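Local coordinates for metalloregulator ScaR (Streptococcus gordonii, PDB 3HRS), which probably represses transcription in response to manganese, as a homodimeric DNA-binding regulator of the DtxR/MntR family, at residues R169-L181 and Y190-A202. Numbering follows the deposited sequence.
Sequences RNGLQVGKTIRFL and YSLEVDGQEIQLA
Phe-180 and Leu-192 face each other as a non-hydrogen-bonded pair where strands 177-181 and 190-194 run antiparallel, their axes inclined at 147°. Leu-181 N donates to Ser-191 O at 2.8 Å, Glu-193 N to Arg-179 O at 2.8 Å, and the return bond from Arg-179 N to Glu-193 O is weak.

The apolar side chains gather on the buried face that carries Phe-180, Leu-192 and Ile-178. With CG anti to its backbone N (chi1 -173°), Phe-180 brings CE1 to 3.7 Å from Tyr-190 CD1, at the edge of the tyrosine ring, while Ser-191 O lies at the edge of the phenylalanine ring. Leu-192 CD2 crosses to Ile-178 CG2, and Ile-178 CD1 lies 3.6 Å from Val-194 CB, these two side chains running alongside. Val-194 CG2 lies against Leu-172 CD2 and against the backbone O of Gly-171; Ile-199 CD1 meets Asn-170 CB.

The solvent side is looser. The extended Arg-179 and the bent Glu-193 lie side by side, pointing the same way, with guanidinium and carboxylate planes only 8° apart, yet NH1 of Arg-179 stays 4.1 Å from OE1 of Glu-193, too far for a salt bridge, so the pair is at most a loose electrostatic one. Leu-181 CD1 covers Ser-191 CB.

This is hairpin packing within the FeoA, SH3-like domain. In its antiparallel sheet, strand 189-194 lies between 177-184 and the outermost strand 197-201, with 150-157 beyond 177-184. Leu-172, whose N closes the Schellman motif (Gly-171 at C-prime) that ends helix 161-168, packs on Leu-167 of that helix and on Leu-154.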
loop_
_atom_site.group_PDB
_atom_site.type_symbol
_atom_site.label_atom_id
_atom_site.label_comp_id
_atom_site.label_asym_id
_atom_site.label_seq_id
_atom_site.Cartn_x
_atom_site.Cartn_y
_atom_site.Cartn_z
ATOM N N ARG A 169 -9.686 -9.459 24.981
ATOM C CA ARG A 169 -9.684 -9.198 26.417
ATOM C C ARG A 169 -10.592 -10.157 27.188
ATOM O O ARG A 169 -10.611 -10.150 28.413
ATOM C CB ARG A 169 -10.040 -7.724 26.678
ATOM C CG ARG A 169 -11.046 -7.441 27.785
ATOM C CD ARG A 169 -11.185 -5.932 28.025
ATOM N NE ARG A 169 -10.101 -5.415 28.864
ATOM C CZ ARG A 169 -9.063 -4.702 28.423
ATOM N NH1 ARG A 169 -8.954 -4.390 27.136
ATOM N NH2 ARG A 169 -8.134 -4.292 29.280
ATOM N N ASN A 170 -11.329 -10.993 26.468
ATOM C CA ASN A 170 -12.124 -12.050 27.090
ATOM C C ASN A 170 -11.840 -13.375 26.391
ATOM O O ASN A 170 -12.630 -14.321 26.470
ATOM C CB ASN A 170 -13.622 -11.729 27.032
ATOM C CG ASN A 170 -14.052 -10.701 28.074
ATOM O OD1 ASN A 170 -14.706 -9.704 27.746
ATOM N ND2 ASN A 170 -13.695 -10.943 29.339
ATOM N N GLY A 171 -10.712 -13.417 25.681
ATOM C CA GLY A 171 -10.255 -14.619 25.001
ATOM C C GLY A 171 -11.278 -15.249 24.078
ATOM O O GLY A 171 -11.427 -16.471 24.030
ATOM N N LEU A 172 -11.996 -14.405 23.348
ATOM C CA LEU A 172 -12.925 -14.872 22.340
ATOM C C LEU A 172 -12.278 -14.646 21.005
ATOM O O LEU A 172 -11.831 -13.547 20.707
ATOM C CB LEU A 172 -14.245 -14.124 22.437
ATOM C CG LEU A 172 -15.188 -14.809 23.418
ATOM C CD1 LEU A 172 -16.253 -13.854 23.879
ATOM C CD2 LEU A 172 -15.795 -16.046 22.772
ATOM N N GLN A 173 -12.209 -15.698 20.205
ATOM C CA GLN A 173 -11.370 -15.681 19.018
ATOM C C GLN A 173 -12.003 -16.520 17.929
ATOM O O GLN A 173 -12.573 -17.580 18.179
ATOM C CB GLN A 173 -9.961 -16.194 19.347
ATOM C CG GLN A 173 -8.961 -16.147 18.192
ATOM C CD GLN A 173 -7.644 -16.866 18.512
ATOM O OE1 GLN A 173 -7.265 -17.005 19.677
ATOM N NE2 GLN A 173 -6.949 -17.330 17.471
ATOM N N VAL A 174 -11.914 -16.030 16.707
ATOM C CA VAL A 174 -12.488 -16.766 15.610
ATOM C C VAL A 174 -11.822 -18.121 15.575
ATOM O O VAL A 174 -10.605 -18.208 15.406
ATOM C CB VAL A 174 -12.236 -16.064 14.273
ATOM C CG1 VAL A 174 -13.233 -16.551 13.254
ATOM C CG2 VAL A 174 -12.319 -14.553 14.450
ATOM N N GLY A 175 -12.612 -19.173 15.734
ATOM C CA GLY A 175 -12.086 -20.520 15.682
ATOM C C GLY A 175 -12.345 -21.313 16.949
ATOM O O GLY A 175 -12.689 -22.492 16.876
ATOM N N LYS A 176 -12.185 -20.680 18.110
ATOM C CA LYS A 176 -12.430 -21.369 19.377
ATOM C C LYS A 176 -13.841 -21.923 19.442
ATOM O O LYS A 176 -14.728 -21.493 18.706
ATOM C CB LYS A 176 -12.167 -20.464 20.586
ATOM C CG LYS A 176 -10.708 -20.425 21.012
ATOM C CD LYS A 176 -10.421 -19.255 21.940
ATOM C CE LYS A 176 -9.044 -18.672 21.630
ATOM N NZ LYS A 176 -8.822 -17.356 22.293
ATOM N N THR A 177 -14.038 -22.891 20.326
ATOM C CA THR A 177 -15.340 -23.508 20.485
ATOM C C THR A 177 -16.063 -22.837 21.648
ATOM O O THR A 177 -15.439 -22.316 22.575
ATOM C CB THR A 177 -15.237 -25.028 20.712
ATOM O OG1 THR A 177 -14.078 -25.540 20.036
ATOM C CG2 THR A 177 -16.491 -25.730 20.190
ATOM N N ILE A 178 -17.386 -22.860 21.591
ATOM C CA ILE A 178 -18.197 -22.001 22.427
ATOM C C ILE A 178 -19.421 -22.768 22.897
ATOM O O ILE A 178 -20.131 -23.359 22.082
ATOM C CB ILE A 178 -18.615 -20.740 21.623
ATOM C CG1 ILE A 178 -17.535 -19.663 21.737
ATOM C CG2 ILE A 178 -19.942 -20.189 22.077
ATOM C CD1 ILE A 178 -17.016 -19.488 23.146
ATOM N N ARG A 179 -19.648 -22.790 24.211
ATOM C CA ARG A 179 -20.871 -23.359 24.748
ATOM C C ARG A 179 -21.874 -22.249 25.039
ATOM O O ARG A 179 -21.663 -21.429 25.936
ATOM C CB ARG A 179 -20.602 -24.129 26.036
ATOM C CG ARG A 179 -19.828 -25.438 25.908
ATOM C CD ARG A 179 -19.754 -26.104 27.296
ATOM N NE ARG A 179 -18.932 -27.312 27.333
ATOM C CZ ARG A 179 -18.447 -27.848 28.450
ATOM N NH1 ARG A 179 -18.692 -27.274 29.623
ATOM N NH2 ARG A 179 -17.708 -28.952 28.398
ATOM N N PHE A 180 -22.961 -22.229 24.273
ATOM C CA PHE A 180 -24.072 -21.316 24.508
ATOM C C PHE A 180 -24.963 -21.878 25.606
ATOM O O PHE A 180 -25.424 -23.013 25.501
ATOM C CB PHE A 180 -24.898 -21.169 23.233
ATOM C CG PHE A 180 -25.982 -20.127 23.320
ATOM C CD1 PHE A 180 -25.822 -18.994 24.103
ATOM C CD2 PHE A 180 -27.147 -20.262 22.583
ATOM C CE1 PHE A 180 -26.812 -18.025 24.165
ATOM C CE2 PHE A 180 -28.143 -19.296 22.641
ATOM C CZ PHE A 180 -27.974 -18.178 23.431
ATOM N N LEU A 181 -25.209 -21.096 26.654
ATOM C CA LEU A 181 -26.089 -21.541 27.738
ATOM C C LEU A 181 -27.461 -20.887 27.645
ATOM O O LEU A 181 -28.251 -20.966 28.575
ATOM C CB LEU A 181 -25.465 -21.249 29.103
ATOM C CG LEU A 181 -24.045 -21.781 29.267
ATOM C CD1 LEU A 181 -23.393 -21.216 30.519
ATOM C CD2 LEU A 181 -24.056 -23.301 29.288
ATOM N N TYR A 190 -26.446 -13.159 27.647
ATOM C CA TYR A 190 -26.122 -14.410 26.991
ATOM C C TYR A 190 -24.990 -15.068 27.761
ATOM O O TYR A 190 -23.999 -14.426 28.110
ATOM C CB TYR A 190 -25.737 -14.167 25.531
ATOM C CG TYR A 190 -26.879 -13.631 24.697
ATOM C CD1 TYR A 190 -27.601 -14.465 23.848
ATOM C CD2 TYR A 190 -27.244 -12.295 24.769
ATOM C CE1 TYR A 190 -28.655 -13.978 23.091
ATOM C CE2 TYR A 190 -28.287 -11.796 24.013
ATOM C CZ TYR A 190 -28.991 -12.639 23.176
ATOM O OH TYR A 190 -30.039 -12.134 22.434
ATOM N N SER A 191 -25.154 -16.353 28.043
ATOM C CA SER A 191 -24.163 -17.094 28.804
ATOM C C SER A 191 -23.305 -17.954 27.880
ATOM O O SER A 191 -23.820 -18.704 27.049
ATOM C CB SER A 191 -24.857 -17.958 29.860
ATOM O OG SER A 191 -25.887 -17.233 30.517
ATOM N N LEU A 192 -21.992 -17.837 28.018
ATOM C CA LEU A 192 -21.087 -18.622 27.192
ATOM C C LEU A 192 -20.048 -19.337 28.040
ATOM O O LEU A 192 -19.683 -18.868 29.118
ATOM C CB LEU A 192 -20.385 -17.738 26.148
ATOM C CG LEU A 192 -21.272 -17.188 25.028
ATOM C CD1 LEU A 192 -20.529 -16.181 24.159
ATOM C CD2 LEU A 192 -21.829 -18.318 24.187
ATOM N N GLU A 193 -19.569 -20.465 27.525
ATOM C CA GLU A 193 -18.516 -21.237 28.166
ATOM C C GLU A 193 -17.277 -21.269 27.272
ATOM O O GLU A 193 -17.113 -22.166 26.437
ATOM C CB GLU A 193 -19.010 -22.658 28.440
ATOM C CG GLU A 193 -18.168 -23.451 29.418
ATOM C CD GLU A 193 -18.494 -23.111 30.847
ATOM O OE1 GLU A 193 -18.014 -23.832 31.749
ATOM O OE2 GLU A 193 -19.235 -22.126 31.067
ATOM N N VAL A 194 -16.413 -20.277 27.452
ATOM C CA VAL A 194 -15.209 -20.145 26.636
ATOM C C VAL A 194 -13.973 -20.528 27.432
ATOM O O VAL A 194 -13.504 -19.764 28.277
ATOM C CB VAL A 194 -15.042 -18.709 26.089
ATOM C CG1 VAL A 194 -15.184 -17.682 27.206
ATOM C CG2 VAL A 194 -13.704 -18.559 25.389
ATOM N N ASP A 195 -13.446 -21.715 27.151
ATOM C CA ASP A 195 -12.315 -22.237 27.904
ATOM C C ASP A 195 -12.771 -22.620 29.307
ATOM O O ASP A 195 -12.124 -22.275 30.297
ATOM C CB ASP A 195 -11.177 -21.210 27.976
ATOM C CG ASP A 195 -10.394 -21.105 26.673
ATOM O OD1 ASP A 195 -10.087 -22.162 26.072
ATOM O OD2 ASP A 195 -10.079 -19.963 26.261
ATOM N N GLY A 196 -13.899 -23.321 29.378
ATOM C CA GLY A 196 -14.445 -23.783 30.641
ATOM C C GLY A 196 -14.797 -22.664 31.602
ATOM O O GLY A 196 -15.323 -22.912 32.689
ATOM N N GLN A 197 -14.512 -21.428 31.201
ATOM C CA GLN A 197 -14.781 -20.260 32.037
ATOM C C GLN A 197 -16.067 -19.565 31.591
ATOM O O GLN A 197 -16.306 -19.393 30.391
ATOM C CB GLN A 197 -13.603 -19.287 31.971
ATOM C CG GLN A 197 -13.338 -18.526 33.256
ATOM C CD GLN A 197 -11.941 -17.934 33.284
ATOM O OE1 GLN A 197 -11.462 -17.391 32.283
ATOM N NE2 GLN A 197 -11.278 -18.036 34.431
ATOM N N GLU A 198 -16.893 -19.176 32.560
ATOM C CA GLU A 198 -18.181 -18.555 32.266
ATOM C C GLU A 198 -17.996 -17.083 31.929
ATOM O O GLU A 198 -17.055 -16.442 32.397
ATOM C CB GLU A 198 -19.145 -18.721 33.440
ATOM C CG GLU A 198 -20.612 -18.522 33.083
ATOM C CD GLU A 198 -21.551 -19.065 34.156
ATOM O OE1 GLU A 198 -22.746 -19.281 33.858
ATOM O OE2 GLU A 198 -21.095 -19.284 35.300
ATOM N N ILE A 199 -18.898 -16.553 31.114
ATOM C CA ILE A 199 -18.779 -15.187 30.646
ATOM C C ILE A 199 -20.151 -14.696 30.180
ATOM O O ILE A 199 -20.931 -15.463 29.614
ATOM C CB ILE A 199 -17.746 -15.115 29.511
ATOM C CG1 ILE A 199 -17.274 -13.678 29.294
ATOM C CG2 ILE A 199 -18.313 -15.716 28.234
ATOM C CD1 ILE A 199 -16.146 -13.558 28.293
ATOM N N GLN A 200 -20.452 -13.423 30.431
ATOM C CA GLN A 200 -21.773 -12.885 30.110
ATOM C C GLN A 200 -21.725 -11.743 29.085
ATOM O O GLN A 200 -21.108 -10.709 29.331
ATOM C CB GLN A 200 -22.449 -12.386 31.386
ATOM C CG GLN A 200 -21.998 -13.091 32.661
ATOM C CD GLN A 200 -22.651 -14.440 32.846
ATOM O OE1 GLN A 200 -23.788 -14.655 32.419
ATOM N NE2 GLN A 200 -21.937 -15.361 33.492
ATOM N N LEU A 201 -22.378 -11.918 27.939
ATOM C CA LEU A 201 -22.419 -10.848 26.943
ATOM C C LEU A 201 -23.779 -10.170 26.924
ATOM O O LEU A 201 -24.817 -10.805 27.117
ATOM C CB LEU A 201 -22.130 -11.359 25.530
ATOM C CG LEU A 201 -21.124 -12.455 25.184
ATOM C CD1 LEU A 201 -21.215 -12.716 23.680
ATOM C CD2 LEU A 201 -19.700 -12.088 25.601
ATOM N N ALA A 202 -23.762 -8.869 26.671
ATOM C CA ALA A 202 -24.987 -8.122 26.477
ATOM C C ALA A 202 -25.514 -8.325 25.061
ATOM O O ALA A 202 -24.826 -8.870 24.198
ATOM C CB ALA A 202 -24.744 -6.646 26.745
#